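Local atomic coordinates of CurH (Lyngbya majuscula, PDB entry 3KG7), a protein that probably removes water from 3-hydroxyacyl intermediates to give enoyl products, as the dehydratase domain of the CurH module in curacin polyketide biosynthesis. Residues T154-S159 / D214-S219; L162-M167 / C208-P213. All blocks are in the same frame, centred on the assembly; numbering follows the deposited sequence.

Contact 1: residues T154-S159 / D214-S219; sequences TEIYAS and DLFDFS
I156 lays its terminal methyl over one face of the F216 ring, away from the middle and toward the CD2 rim. CD1 of I156 stands 3.9 Å from the centroid of the F216 ring and 27° off the ring normal, which makes this a CH-pi contact. F216 leaves its backbone facing away from the helix; with CG beside its backbone N and anti to the carbonyl carbon (chi1 -65°), the ring swings back to receive the methyl. The other branch of I156 works on L215, with CG2 of I156 4.0 Å from CD2 of L215. This pins helix 150-159 of the double hotdog fold against the long loop that runs from helix 202-207 to strand 225-236, and no hydrogen bond crosses between 154-159 and 214-219. L215 already leaves its backbone toward the helix, and CG opposite the backbone N (chi1 -157°) carries CD2 of L215 on to CE1 of Y157, which it meets obliquely at 4.0 Å. L153 and T152, one turn back on the helix, pack on L215 and F216 respectively.

Contact 2: residues L162-M167 / C208-P213; sequences LVYGPM and CTRLTP
Y164 and R210 carry this contact as a cation-pi stack: the guanidinium of R210 lies over one face of the phenol ring of Y164, with the two planes tilted 30° apart. CZ of R210 sits 3.6 Å from the centroid of the Y164 ring and only 18° off its normal. The side chains run past each other in opposite directions, so the arginine stem starts near the phenol oxygen and the guanidinium ends nearer the root of the tyrosine. Thus CG of R210 lies 3.3 Å from OH of Y164, NE of R210 is 3.2 Å from CZ of Y164, and NH2 of R210 is 3.4 Å from CD2 of Y164. The N-H of NE is not directed at the phenol oxygen well enough to bond. Chi2 (174°) and chi3 of R210 are both trans, and the stem runs straight out to NE. On the opposite face of the tyrosine, CD1 of L162 packs toward the ring rim. D206 OD2 makes a weak hydrogen bond with Y164 OH and a long, weak ion pair with R210 NE, while R210 NH1 bonds to the carbonyl of L168. Were Y164 an alanine, one face of the guanidinium would probably lose its aromatic cover and D206 the phenol OH, although the L168 bond would remain. Y164, G165 and P166 match the YGP of the YGPxF motif known in these dehydratases, with L168 in the Phe position; D206 is consistent with the catalytic Asp of the family's DxxxQ/H motif, R210 standing where that motif has Q or H.

In the fold
From the N terminus, helix 150-159 comes first and opens contact 1; strand 162-164 follows almost at once and opens contact 2. The chain then runs through strands 171-176 and 181-186 and helix 202-207. Contact 2 closes first, at 208-213, and contact 1 closes directly after, at 214-219, so the shorter loop lies within the longer one. The centres of the contacts are about 10 Å apart, and the two are joined by hydrogen bonds: Y157 OH bonds to R210 O at 2.6 Å, and Y157 O probably accepts one from L162 N. Together they tie the helix and strand to the linker before strand 225-236, while strand 162-164 also pairs with strand 41-43 from the N-terminal half.

Contact 1: residues T154-S159 / D214-S219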
ATOM      1  N   THR C 154      17.352  -1.601  38.329  1.00 91.30           N
ATOM      2  CA  THR C 154      16.661  -0.351  37.980  1.00 89.51           C
ATOM      3  C   THR C 154      17.632   0.826  38.040  1.00 88.85           C
ATOM      4  O   THR C 154      17.566   1.740  37.218  1.00 88.78           O
ATOM      5  CB  THR C 154      15.444  -0.063  38.912  1.00 89.80           C
ATOM      6  OG1 THR C 154      14.726  -1.279  39.175  1.00 90.17           O
ATOM      7  CG2 THR C 154      14.488   0.947  38.262  1.00 89.08           C
ATOM      8  N   GLU C 155      18.537   0.784  39.010  1.00 89.17           N
ATOM      9  CA  GLU C 155      19.539   1.829  39.172  1.00 91.20           C
ATOM     10  C   GLU C 155      20.548   1.825  38.027  1.00 91.10           C
ATOM     11  O   GLU C 155      20.944   2.887  37.545  1.00 91.32           O
ATOM     12  CB  GLU C 155      20.227   1.715  40.534  1.00 91.04           C
ATOM     13  CG  GLU C 155      19.395   2.309  41.676  1.00 92.35           C
ATOM     14  CD  GLU C 155      19.816   1.782  43.047  1.00 93.94           C
ATOM     15  OE1 GLU C 155      19.690   0.554  43.278  1.00 94.95           O
ATOM     16  OE2 GLU C 155      20.259   2.594  43.897  1.00 93.52           O
ATOM     17  N   ILE C 156      20.944   0.635  37.582  1.00 91.12           N
ATOM     18  CA  ILE C 156      21.869   0.510  36.460  1.00 91.18           C
ATOM     19  C   ILE C 156      21.267   1.134  35.202  1.00 90.80           C
ATOM     20  O   ILE C 156      21.933   1.908  34.508  1.00 91.32           O
ATOM     21  CB  ILE C 156      22.304  -0.961  36.243  1.00 91.77           C
ATOM     22  CG1 ILE C 156      23.570  -1.244  37.060  1.00 91.41           C
ATOM     23  CG2 ILE C 156      22.527  -1.275  34.752  1.00 91.67           C
ATOM     24  CD1 ILE C 156      23.990  -2.703  37.073  1.00 93.19           C
ATOM     25  N   TYR C 157      20.003   0.816  34.932  1.00 89.55           N
ATOM     26  CA  TYR C 157      19.293   1.382  33.790  1.00 88.86           C
ATOM     27  C   TYR C 157      19.179   2.893  33.910  1.00 88.75           C
ATOM     28  O   TYR C 157      19.457   3.615  32.954  1.00 88.91           O
ATOM     29  CB  TYR C 157      17.905   0.769  33.661  1.00 89.90           C
ATOM     30  CG  TYR C 157      17.899  -0.737  33.580  1.00 90.76           C
ATOM     31  CD1 TYR C 157      18.941  -1.448  32.907  1.00 90.41           C
ATOM     32  CD2 TYR C 157      16.843  -1.461  34.150  1.00 92.12           C
ATOM     33  CE1 TYR C 157      18.933  -2.845  32.829  1.00 90.95           C
ATOM     34  CE2 TYR C 157      16.816  -2.857  34.066  1.00 92.88           C
ATOM     35  CZ  TYR C 157      17.869  -3.541  33.409  1.00 91.18           C
ATOM     36  OH  TYR C 157      17.844  -4.913  33.340  1.00 90.97           O
ATOM     37  N   ALA C 158      18.779   3.362  35.090  1.00 88.11           N
ATOM     38  CA  ALA C 158      18.673   4.795  35.360  1.00 88.41           C
ATOM     39  C   ALA C 158      20.008   5.495  35.136  1.00 88.33           C
ATOM     40  O   ALA C 158      20.043   6.669  34.756  1.00 86.89           O
ATOM     41  CB  ALA C 158      18.169   5.040  36.771  1.00 87.10           C
ATOM     42  N   SER C 159      21.094   4.751  35.351  1.00 89.65           N
ATOM     43  CA  SER C 159      22.457   5.258  35.204  1.00 91.21           C
ATOM     44  C   SER C 159      22.868   5.437  33.747  1.00 91.75           C
ATOM     45  O   SER C 159      23.832   6.154  33.447  1.00 93.01           O
ATOM     46  CB  SER C 159      23.435   4.320  35.903  1.00 92.07           C
ATOM     47  OG  SER C 159      23.246   4.349  37.313  1.00 94.71           O
ATOM     48  N   ASP C 214      27.710  -9.677  33.221  1.00 92.70           N
ATOM     49  CA  ASP C 214      28.537  -8.521  33.556  1.00 93.25           C
ATOM     50  C   ASP C 214      27.797  -7.197  33.353  1.00 93.58           C
ATOM     51  O   ASP C 214      28.329  -6.269  32.743  1.00 92.72           O
ATOM     52  CB  ASP C 214      29.807  -8.544  32.698  1.00 93.73           C
ATOM     53  CG  ASP C 214      29.505  -8.478  31.206  1.00 93.60           C
ATOM     54  OD1 ASP C 214      28.775  -9.353  30.690  1.00 93.42           O
ATOM     55  OD2 ASP C 214      29.999  -7.538  30.552  1.00 93.07           O
ATOM     56  N   LEU C 215      26.575  -7.106  33.873  1.00 94.91           N
ATOM     57  CA  LEU C 215      25.754  -5.904  33.699  1.00 96.07           C
ATOM     58  C   LEU C 215      26.197  -4.734  34.594  1.00 96.59           C
ATOM     59  O   LEU C 215      25.886  -3.577  34.314  1.00 96.83           O
ATOM     60  CB  LEU C 215      24.265  -6.223  33.902  1.00 94.95           C
ATOM     61  CG  LEU C 215      23.253  -5.272  33.247  1.00 93.71           C
ATOM     62  CD1 LEU C 215      22.924  -5.710  31.814  1.00 94.89           C
ATOM     63  CD2 LEU C 215      21.986  -5.173  34.082  1.00 92.13           C
ATOM     64  N   PHE C 216      26.931  -5.039  35.660  1.00 98.79           N
ATOM     65  CA  PHE C 216      27.497  -4.012  36.541  1.00101.35           C
ATOM     66  C   PHE C 216      28.747  -3.365  35.931  1.00101.02           C
ATOM     67  O   PHE C 216      29.350  -2.472  36.532  1.00100.72           O
ATOM     68  CB  PHE C 216      27.820  -4.605  37.922  1.00103.51           C
ATOM     69  CG  PHE C 216      26.604  -5.069  38.685  1.00105.25           C
ATOM     70  CD1 PHE C 216      26.101  -6.358  38.511  1.00105.65           C
ATOM     71  CD2 PHE C 216      25.960  -4.216  39.577  1.00106.25           C
ATOM     72  CE1 PHE C 216      24.973  -6.788  39.211  1.00105.88           C
ATOM     73  CE2 PHE C 216      24.831  -4.638  40.283  1.00106.72           C
ATOM     74  CZ  PHE C 216      24.338  -5.927  40.098  1.00105.46           C
ATOM     75  N   ASP C 217      29.111  -3.818  34.731  1.00101.01           N
ATOM     76  CA  ASP C 217      30.345  -3.420  34.058  1.00100.99           C
ATOM     77  C   ASP C 217      30.086  -2.297  33.057  1.00101.28           C
ATOM     78  O   ASP C 217      30.945  -1.436  32.845  1.00 99.45           O
ATOM     79  CB  ASP C 217      30.946  -4.631  33.336  1.00100.72           C
ATOM     80  CG  ASP C 217      32.460  -4.684  33.414  1.00 99.48           C
ATOM     81  OD1 ASP C 217      33.117  -3.625  33.316  1.00 99.16           O
ATOM     82  OD2 ASP C 217      32.994  -5.804  33.557  1.00 98.77           O
ATOM     83  N   PHE C 218      28.902  -2.334  32.443  1.00103.28           N
ATOM     84  CA  PHE C 218      28.443  -1.326  31.483  1.00105.98           C
ATOM     85  C   PHE C 218      28.594   0.082  32.081  1.00107.82           C
ATOM     86  O   PHE C 218      27.669   0.583  32.728  1.00107.93           O
ATOM     87  CB  PHE C 218      26.966  -1.578  31.115  1.00105.59           C
ATOM     88  CG  PHE C 218      26.717  -2.842  30.305  1.00106.43           C
ATOM     89  CD1 PHE C 218      26.046  -2.776  29.084  1.00105.65           C
ATOM     90  CD2 PHE C 218      27.121  -4.096  30.770  1.00106.30           C
ATOM     91  CE1 PHE C 218      25.800  -3.932  28.336  1.00104.95           C
ATOM     92  CE2 PHE C 218      26.878  -5.258  30.021  1.00105.05           C
ATOM     93  CZ  PHE C 218      26.219  -5.172  28.806  1.00104.60           C
ATOM     94  N   SER C 219      29.757   0.706  31.864  1.00110.07           N
ATOM     95  CA  SER C 219      30.128   1.966  32.540  1.00112.26           C
ATOM     96  C   SER C 219      28.938   2.911  32.732  1.00112.04           C
ATOM     97  O   SER C 219      28.353   3.411  31.763  1.00112.72           O
ATOM     98  CB  SER C 219      31.284   2.675  31.823  1.00113.18           C
ATOM     99  OG  SER C 219      30.834   3.357  30.664  1.00115.46           O
TER

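Contact 2: residues L162-M167 / C208-P213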
ATOM      1  N   LEU C 162      17.887   5.138  31.255  1.00 85.90           N
ATOM      2  CA  LEU C 162      16.808   4.232  30.848  1.00 84.19           C
ATOM      3  C   LEU C 162      15.868   3.975  32.025  1.00 84.31           C
ATOM      4  O   LEU C 162      16.323   3.658  33.129  1.00 86.56           O
ATOM      5  CB  LEU C 162      17.377   2.909  30.314  1.00 83.31           C
ATOM      6  CG  LEU C 162      16.446   1.713  30.002  1.00 85.83           C
ATOM      7  CD1 LEU C 162      15.387   2.018  28.914  1.00 84.93           C
ATOM      8  CD2 LEU C 162      17.249   0.456  29.612  1.00 84.01           C
ATOM      9  N   VAL C 163      14.564   4.142  31.799  1.00 83.11           N
ATOM     10  CA  VAL C 163      13.560   3.851  32.827  1.00 81.79           C
ATOM     11  C   VAL C 163      12.405   3.058  32.235  1.00 82.43           C
ATOM     12  O   VAL C 163      11.791   3.469  31.245  1.00 83.14           O
ATOM     13  CB  VAL C 163      13.009   5.133  33.539  1.00 81.56           C
ATOM     14  CG1 VAL C 163      12.090   4.760  34.706  1.00 80.15           C
ATOM     15  CG2 VAL C 163      14.135   6.028  34.044  1.00 80.22           C
ATOM     16  N   TYR C 164      12.124   1.916  32.857  1.00 82.49           N
ATOM     17  CA  TYR C 164      11.041   1.034  32.444  1.00 81.64           C
ATOM     18  C   TYR C 164       9.796   1.306  33.288  1.00 80.77           C
ATOM     19  O   TYR C 164       9.788   1.048  34.487  1.00 80.80           O
ATOM     20  CB  TYR C 164      11.457  -0.438  32.592  1.00 84.80           C
ATOM     21  CG  TYR C 164      12.539  -0.936  31.642  1.00 85.63           C
ATOM     22  CD1 TYR C 164      13.802  -1.294  32.119  1.00 87.04           C
ATOM     23  CD2 TYR C 164      12.292  -1.080  30.275  1.00 87.23           C
ATOM     24  CE1 TYR C 164      14.798  -1.769  31.259  1.00 86.84           C
ATOM     25  CE2 TYR C 164      13.285  -1.559  29.400  1.00 87.36           C
ATOM     26  CZ  TYR C 164      14.531  -1.898  29.906  1.00 86.95           C
ATOM     27  OH  TYR C 164      15.514  -2.365  29.062  1.00 87.69           O
ATOM     28  N   GLY C 165       8.750   1.835  32.658  1.00 80.30           N
ATOM     29  CA  GLY C 165       7.474   2.054  33.331  1.00 79.69           C
ATOM     30  C   GLY C 165       6.654   0.776  33.466  1.00 79.86           C
ATOM     31  O   GLY C 165       7.048  -0.273  32.946  1.00 79.53           O
ATOM     32  N   PRO C 166       5.501   0.859  34.163  1.00 80.01           N
ATOM     33  CA  PRO C 166       4.590  -0.251  34.482  1.00 80.85           C
ATOM     34  C   PRO C 166       4.333  -1.249  33.346  1.00 82.21           C
ATOM     35  O   PRO C 166       4.218  -2.456  33.593  1.00 80.95           O
ATOM     36  CB  PRO C 166       3.289   0.474  34.842  1.00 80.57           C
ATOM     37  CG  PRO C 166       3.742   1.730  35.453  1.00 79.21           C
ATOM     38  CD  PRO C 166       4.996   2.134  34.709  1.00 79.32           C
HETATM   39  N   MSE C 167       4.244  -0.738  32.120  1.00 84.22           N
HETATM   40  CA  MSE C 167       3.915  -1.545  30.952  1.00 88.36           C
HETATM   41  C   MSE C 167       5.136  -2.228  30.339  1.00 86.31           C
HETATM   42  O   MSE C 167       5.009  -2.983  29.364  1.00 84.26           O
HETATM   43  CB  MSE C 167       3.204  -0.679  29.923  1.00 90.39           C
HETATM   44  CG  MSE C 167       1.706  -0.787  29.990  1.00 93.90           C
HETATM   45 SE   MSE C 167       0.817   0.621  28.974  1.00102.20          SE
HETATM   46  CE  MSE C 167       0.052   1.663  30.445  1.00 95.30           C
ATOM     47  N   CYS C 208      14.108  -9.663  27.226  1.00 80.16           N
ATOM     48  CA  CYS C 208      15.132 -10.698  27.077  1.00 80.84           C
ATOM     49  C   CYS C 208      16.553 -10.144  27.071  1.00 81.31           C
ATOM     50  O   CYS C 208      17.518 -10.874  27.339  1.00 81.77           O
ATOM     51  CB  CYS C 208      14.885 -11.480  25.787  1.00 80.08           C
ATOM     52  SG  CYS C 208      13.322 -12.353  25.818  1.00 83.28           S
ATOM     53  N   THR C 209      16.667  -8.853  26.768  1.00 80.32           N
ATOM     54  CA  THR C 209      17.944  -8.243  26.469  1.00 80.30           C
ATOM     55  C   THR C 209      18.476  -7.474  27.667  1.00 81.04           C
ATOM     56  O   THR C 209      19.542  -6.852  27.591  1.00 83.45           O
ATOM     57  CB  THR C 209      17.815  -7.290  25.276  1.00 80.04           C
ATOM     58  OG1 THR C 209      17.101  -6.121  25.682  1.00 81.63           O
ATOM     59  CG2 THR C 209      17.073  -7.958  24.125  1.00 79.66           C
ATOM     60  N   ARG C 210      17.742  -7.543  28.778  1.00 80.02           N
ATOM     61  CA  ARG C 210      17.991  -6.678  29.932  1.00 79.77           C
ATOM     62  C   ARG C 210      19.097  -7.127  30.897  1.00 81.28           C
ATOM     63  O   ARG C 210      19.431  -6.391  31.824  1.00 83.93           O
ATOM     64  CB  ARG C 210      16.691  -6.438  30.704  1.00 77.19           C
ATOM     65  CG  ARG C 210      15.719  -5.523  30.000  1.00 75.94           C
ATOM     66  CD  ARG C 210      14.404  -5.429  30.741  1.00 76.07           C
ATOM     67  NE  ARG C 210      13.357  -4.852  29.895  1.00 77.70           N
ATOM     68  CZ  ARG C 210      12.082  -4.695  30.256  1.00 77.57           C
ATOM     69  NH1 ARG C 210      11.664  -5.065  31.461  1.00 77.41           N
ATOM     70  NH2 ARG C 210      11.214  -4.171  29.404  1.00 76.24           N
ATOM     71  N   LEU C 211      19.660  -8.321  30.698  1.00 81.15           N
ATOM     72  CA  LEU C 211      20.681  -8.826  31.627  1.00 80.38           C
ATOM     73  C   LEU C 211      21.789  -9.652  30.977  1.00 83.14           C
ATOM     74  O   LEU C 211      21.554 -10.451  30.061  1.00 83.68           O
ATOM     75  CB  LEU C 211      20.042  -9.609  32.783  1.00 78.74           C
ATOM     76  CG  LEU C 211      20.921 -10.147  33.924  1.00 77.92           C
ATOM     77  CD1 LEU C 211      21.591  -9.030  34.721  1.00 75.44           C
ATOM     78  CD2 LEU C 211      20.115 -11.042  34.849  1.00 77.39           C
ATOM     79  N   THR C 212      22.997  -9.445  31.494  1.00 86.25           N
ATOM     80  CA  THR C 212      24.200 -10.129  31.062  1.00 88.04           C
ATOM     81  C   THR C 212      24.976 -10.413  32.344  1.00 89.24           C
ATOM     82  O   THR C 212      24.868  -9.630  33.292  1.00 90.12           O
ATOM     83  CB  THR C 212      25.054  -9.213  30.157  1.00 89.65           C
ATOM     84  OG1 THR C 212      24.210  -8.297  29.447  1.00 90.64           O
ATOM     85  CG2 THR C 212      25.849 -10.029  29.156  1.00 92.11           C
ATOM     86  N   PRO C 213      25.743 -11.531  32.396  1.00 90.20           N
ATOM     87  CA  PRO C 213      26.636 -11.846  33.528  1.00 90.10           C
ATOM     88  C   PRO C 213      27.411 -10.642  34.091  1.00 91.16           C
ATOM     89  O   PRO C 213      27.707 -10.596  35.292  1.00 90.06           O
ATOM     90  CB  PRO C 213      27.616 -12.852  32.921  1.00 89.29           C
ATOM     91  CG  PRO C 213      26.832 -13.550  31.882  1.00 88.02           C
ATOM     92  CD  PRO C 213      25.780 -12.598  31.375  1.00 89.44           C
TER